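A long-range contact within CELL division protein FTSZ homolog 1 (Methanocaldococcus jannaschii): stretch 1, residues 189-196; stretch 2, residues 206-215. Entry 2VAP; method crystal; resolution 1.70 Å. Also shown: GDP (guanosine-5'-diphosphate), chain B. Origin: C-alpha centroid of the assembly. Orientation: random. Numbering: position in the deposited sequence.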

# COMPACT_ATOMS: atom_id res chain seq x y z
N VAL A 189 -7.25 1.40 -1.89
CA VAL A 189 -8.18 1.48 -0.76
C VAL A 189 -8.55 0.09 -0.23
O VAL A 189 -8.95 -0.79 -1.00
N ILE A 190 -8.40 -0.09 1.08
CA ILE A 190 -8.74 -1.34 1.75
C ILE A 190 -9.90 -1.09 2.72
O ILE A 190 -9.72 -0.42 3.73
N PRO A 191 -11.09 -1.62 2.40
CA PRO A 191 -12.21 -1.45 3.33
C PRO A 191 -12.14 -2.45 4.48
O PRO A 191 -12.36 -3.64 4.28
N ASN A 192 -11.82 -1.95 5.68
CA ASN A 192 -11.70 -2.80 6.87
C ASN A 192 -12.95 -3.63 7.15
O ASN A 192 -12.85 -4.75 7.66
N GLU A 193 -14.12 -3.09 6.82
CA GLU A 193 -15.39 -3.80 7.03
C GLU A 193 -15.40 -5.18 6.37
O GLU A 193 -15.97 -6.13 6.92
N LYS A 194 -14.76 -5.30 5.21
CA LYS A 194 -14.71 -6.56 4.48
C LYS A 194 -13.83 -7.62 5.15
O LYS A 194 -13.92 -8.81 4.82
N LEU A 195 -12.99 -7.20 6.10
CA LEU A 195 -12.20 -8.14 6.90
C LEU A 195 -13.09 -9.04 7.75
O LEU A 195 -12.72 -10.16 8.09
N PHE A 196 -14.29 -8.54 8.08
CA PHE A 196 -15.27 -9.31 8.84
C PHE A 196 -15.92 -10.43 8.03
O PHE A 196 -16.67 -11.24 8.58
N LEU A 206 -8.96 -7.09 18.17
CA LEU A 206 -8.22 -8.13 17.46
C LEU A 206 -8.40 -8.01 15.94
O LEU A 206 -7.53 -8.43 15.18
N ALA A 207 -9.52 -7.44 15.52
CA ALA A 207 -9.77 -7.14 14.11
C ALA A 207 -8.79 -6.09 13.58
O ALA A 207 -8.43 -6.12 12.40
N PHE A 208 -8.37 -5.18 14.45
CA PHE A 208 -7.34 -4.20 14.11
C PHE A 208 -5.98 -4.85 13.86
O PHE A 208 -5.19 -4.36 13.05
N LYS A 209 -5.71 -5.95 14.57
CA LYS A 209 -4.48 -6.72 14.38
C LYS A 209 -4.48 -7.45 13.03
O LYS A 209 -3.42 -7.62 12.41
N VAL A 210 -5.66 -7.87 12.58
CA VAL A 210 -5.83 -8.44 11.24
C VAL A 210 -5.62 -7.35 10.20
O VAL A 210 -4.95 -7.56 9.18
N ALA A 211 -6.18 -6.16 10.47
CA ALA A 211 -6.00 -4.99 9.61
C ALA A 211 -4.52 -4.61 9.49
O ALA A 211 -4.08 -4.18 8.42
N ASP A 212 -3.78 -4.77 10.58
CA ASP A 212 -2.33 -4.56 10.59
C ASP A 212 -1.63 -5.46 9.57
O ASP A 212 -0.84 -4.98 8.75
N GLU A 213 -1.94 -6.75 9.63
CA GLU A 213 -1.33 -7.76 8.76
C GLU A 213 -1.63 -7.49 7.28
O GLU A 213 -0.75 -7.65 6.43
N VAL A 214 -2.86 -7.09 7.00
CA VAL A 214 -3.29 -6.79 5.63
C VAL A 214 -2.56 -5.57 5.08
O VAL A 214 -2.08 -5.59 3.94
N LEU A 215 -2.47 -4.51 5.89
CA LEU A 215 -1.72 -3.31 5.52
C LEU A 215 -0.25 -3.61 5.25
O LEU A 215 0.32 -3.12 4.27

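Packing of residues 189-196, which run on from a strand (189-191), against the helix 206-215 in the FtsZ homolog, a contact that buries 348 Å² and contains no direct hydrogen bond between the stretches. The apolar contacts centre on Leu195, which points toward the helix in the m,t rotamer (chi1 -63°, chi2 168°) and sits as a knob in the hole formed by Ala207, Val210, Ala211 and Val214. Its CD2 lies 3.7 Å from Val214 CG2 and 4.3 Å from Val210 CG1, while its CD1 lies 3.8 Å from Ala211 CB and 4.4 Å from the backbone Ala207 O. Both valines are t, and both point toward stretch 1. The hole spans two helical turns, so one leucine meets side chains from successive turns of the same helix face.

Ile190, on the strand, extends the apolar seam toward the later part of the helix. In the m,t rotamer, it places CG2 4.0 Å from Val214 CG1 and CD1 4.2 Å from Leu215 CD2. Val214 thus touches both Ile190 and Leu195. Leu215 (m,t) leaves its backbone sideways, but its end comes nearer to the strand. At the earlier part of the helix, Phe196 (chi1 -81°) also starts sideways and brings its ring inward; CE1 lies 3.8 Å from Ala207 CB, which approaches the ring obliquely. Val189, Pro191, Glu193 and Lys194 do not reach the helix.

The polar link is made through water. Asn192 (chi1 -79°, m) points toward the helix, with ND2 3.9 Å from Ala211 CB, a packing distance. Water 1 joins the stretches: it accepts a weak hydrogen bond from Asn192 ND2 at 3.1 Å and donates one to Ala211 O, also at 3.1 Å. That carbonyl also accepts the helical bond from Leu215 N at 3.0 Å, so the water adds a second partner without replacing the first.

GDP, assigned to chain B, packs against the helix through Phe208, Ala211, Asp212 and Leu215. Asp212 (chi1 -71°, m) is out of reach of stretch 1; its OD1 accepts hydrogen bonds from GDP N1 and GDP N2, each at 2.7 Å, so one carboxylate oxygen receives both guanine donors. Phe208 (chi1 -77°, m) points away from stretch 1 and lays one ring face against the base, with CD1 3.5 Å from GDP C4. Ala211 CB approaches GDP N2 at 3.5 Å and Leu215 CD1 approaches it at 3.8 Å; these two residues therefore touch both the nucleotide and stretch 1.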

# COMPACT_ATOMS: atom_id res chain seq x y z
CB VAL A 189 -9.44 2.35 -1.09
CG1 VAL A 189 -10.25 1.74 -2.24
CG2 VAL A 189 -10.31 2.56 0.14
CB ILE A 190 -7.53 -1.93 2.52
CG1 ILE A 190 -6.34 -2.14 1.57
CG2 ILE A 190 -7.91 -3.24 3.21
CD1 ILE A 190 -4.99 -2.24 2.28
CB PRO A 191 -13.44 -1.69 2.44
CG PRO A 191 -12.96 -2.51 1.29
CD PRO A 191 -11.46 -2.41 1.21
CB ASN A 192 -11.33 -1.98 8.11
CG ASN A 192 -9.85 -1.63 8.18
OD1 ASN A 192 -9.44 -0.78 8.98
ND2 ASN A 192 -9.03 -2.29 7.36
CB GLU A 193 -16.57 -2.95 6.56
CG GLU A 193 -17.96 -3.55 6.85
CD GLU A 193 -18.28 -3.70 8.33
OE1 GLU A 193 -17.54 -3.15 9.18
OE2 GLU A 193 -19.29 -4.36 8.66
CB LYS A 194 -14.27 -6.35 3.02
CG LYS A 194 -15.18 -5.42 2.21
CD LYS A 194 -16.64 -5.88 2.18
CE LYS A 194 -16.87 -7.00 1.18
NZ LYS A 194 -18.32 -7.24 0.93
CB LEU A 195 -11.20 -7.39 7.80
CG LEU A 195 -10.11 -6.56 7.13
CD1 LEU A 195 -9.41 -5.69 8.15
CD2 LEU A 195 -9.11 -7.45 6.40
CB PHE A 196 -16.32 -8.39 9.46
CG PHE A 196 -15.88 -7.70 10.73
CD1 PHE A 196 -15.16 -8.40 11.70
CD2 PHE A 196 -16.21 -6.37 10.97
CE1 PHE A 196 -14.76 -7.77 12.88
CE2 PHE A 196 -15.82 -5.74 12.15
CZ PHE A 196 -15.09 -6.44 13.10
CB LEU A 206 -8.63 -9.53 17.95
CG LEU A 206 -8.37 -9.86 19.43
CD1 LEU A 206 -9.03 -11.18 19.79
CD2 LEU A 206 -6.88 -9.89 19.76
CB ALA A 207 -11.21 -6.70 13.89
CB PHE A 208 -7.21 -3.13 15.20
CG PHE A 208 -8.31 -2.09 15.18
CD1 PHE A 208 -8.64 -1.43 14.00
CD2 PHE A 208 -8.99 -1.76 16.34
CE1 PHE A 208 -9.64 -0.47 13.98
CE2 PHE A 208 -10.00 -0.80 16.33
CZ PHE A 208 -10.33 -0.15 15.15
CB LYS A 209 -4.27 -7.72 15.52
CG LYS A 209 -3.90 -7.08 16.85
CD LYS A 209 -3.73 -8.12 17.95
CE LYS A 209 -3.38 -7.48 19.28
NZ LYS A 209 -2.00 -6.91 19.30
CB VAL A 210 -7.22 -9.12 11.08
CG1 VAL A 210 -7.42 -9.63 9.65
CG2 VAL A 210 -7.38 -10.27 12.07
CB ALA A 211 -6.82 -3.82 10.14
CB ASP A 212 -1.74 -4.83 11.98
CG ASP A 212 -2.11 -3.77 12.99
OD1 ASP A 212 -2.50 -2.65 12.60
OD2 ASP A 212 -2.00 -4.06 14.20
CB GLU A 213 -1.79 -9.17 9.14
CG GLU A 213 -1.37 -9.63 10.54
CD GLU A 213 0.14 -9.76 10.70
OE1 GLU A 213 0.64 -9.40 11.78
OE2 GLU A 213 0.81 -10.22 9.75
CB VAL A 214 -4.83 -6.63 5.54
CG1 VAL A 214 -5.26 -6.11 4.18
CG2 VAL A 214 -5.52 -7.96 5.84
CB LEU A 215 -1.85 -2.23 6.60
CG LEU A 215 -3.04 -1.26 6.51
CD1 LEU A 215 -3.21 -0.52 7.83
CD2 LEU A 215 -2.87 -0.27 5.36
PB GDP B . -5.25 9.23 13.90
O1B GDP B . -5.93 10.49 14.38
O2B GDP B . -4.00 9.00 14.71
O3B GDP B . -4.91 9.37 12.44
O3A GDP B . -6.29 8.01 14.11
PA GDP B . -5.85 6.46 14.14
O1A GDP B . -4.70 6.17 13.21
O2A GDP B . -5.55 6.00 15.55
O5' GDP B . -7.18 5.73 13.61
C5' GDP B . -7.73 6.06 12.34
C4' GDP B . -8.39 4.84 11.74
O4' GDP B . -7.44 3.77 11.63
C3' GDP B . -9.52 4.32 12.62
O3' GDP B . -10.78 4.86 12.22
C2' GDP B . -9.45 2.82 12.46
O2' GDP B . -10.29 2.39 11.39
C1' GDP B . -8.01 2.54 12.08
N9 GDP B . -7.22 2.01 13.23
C8 GDP B . -7.25 2.41 14.51
N7 GDP B . -6.38 1.69 15.28
C5 GDP B . -5.77 0.81 14.47
C6 GDP B . -4.74 -0.26 14.61
O6 GDP B . -4.22 -0.50 15.72
N1 GDP B . -4.39 -0.94 13.51
C2 GDP B . -4.94 -0.70 12.30
N2 GDP B . -4.53 -1.43 11.23
N3 GDP B . -5.88 0.25 12.10
C4 GDP B . -6.33 1.02 13.12
O HOH W 1 -6.41 -3.70 6.47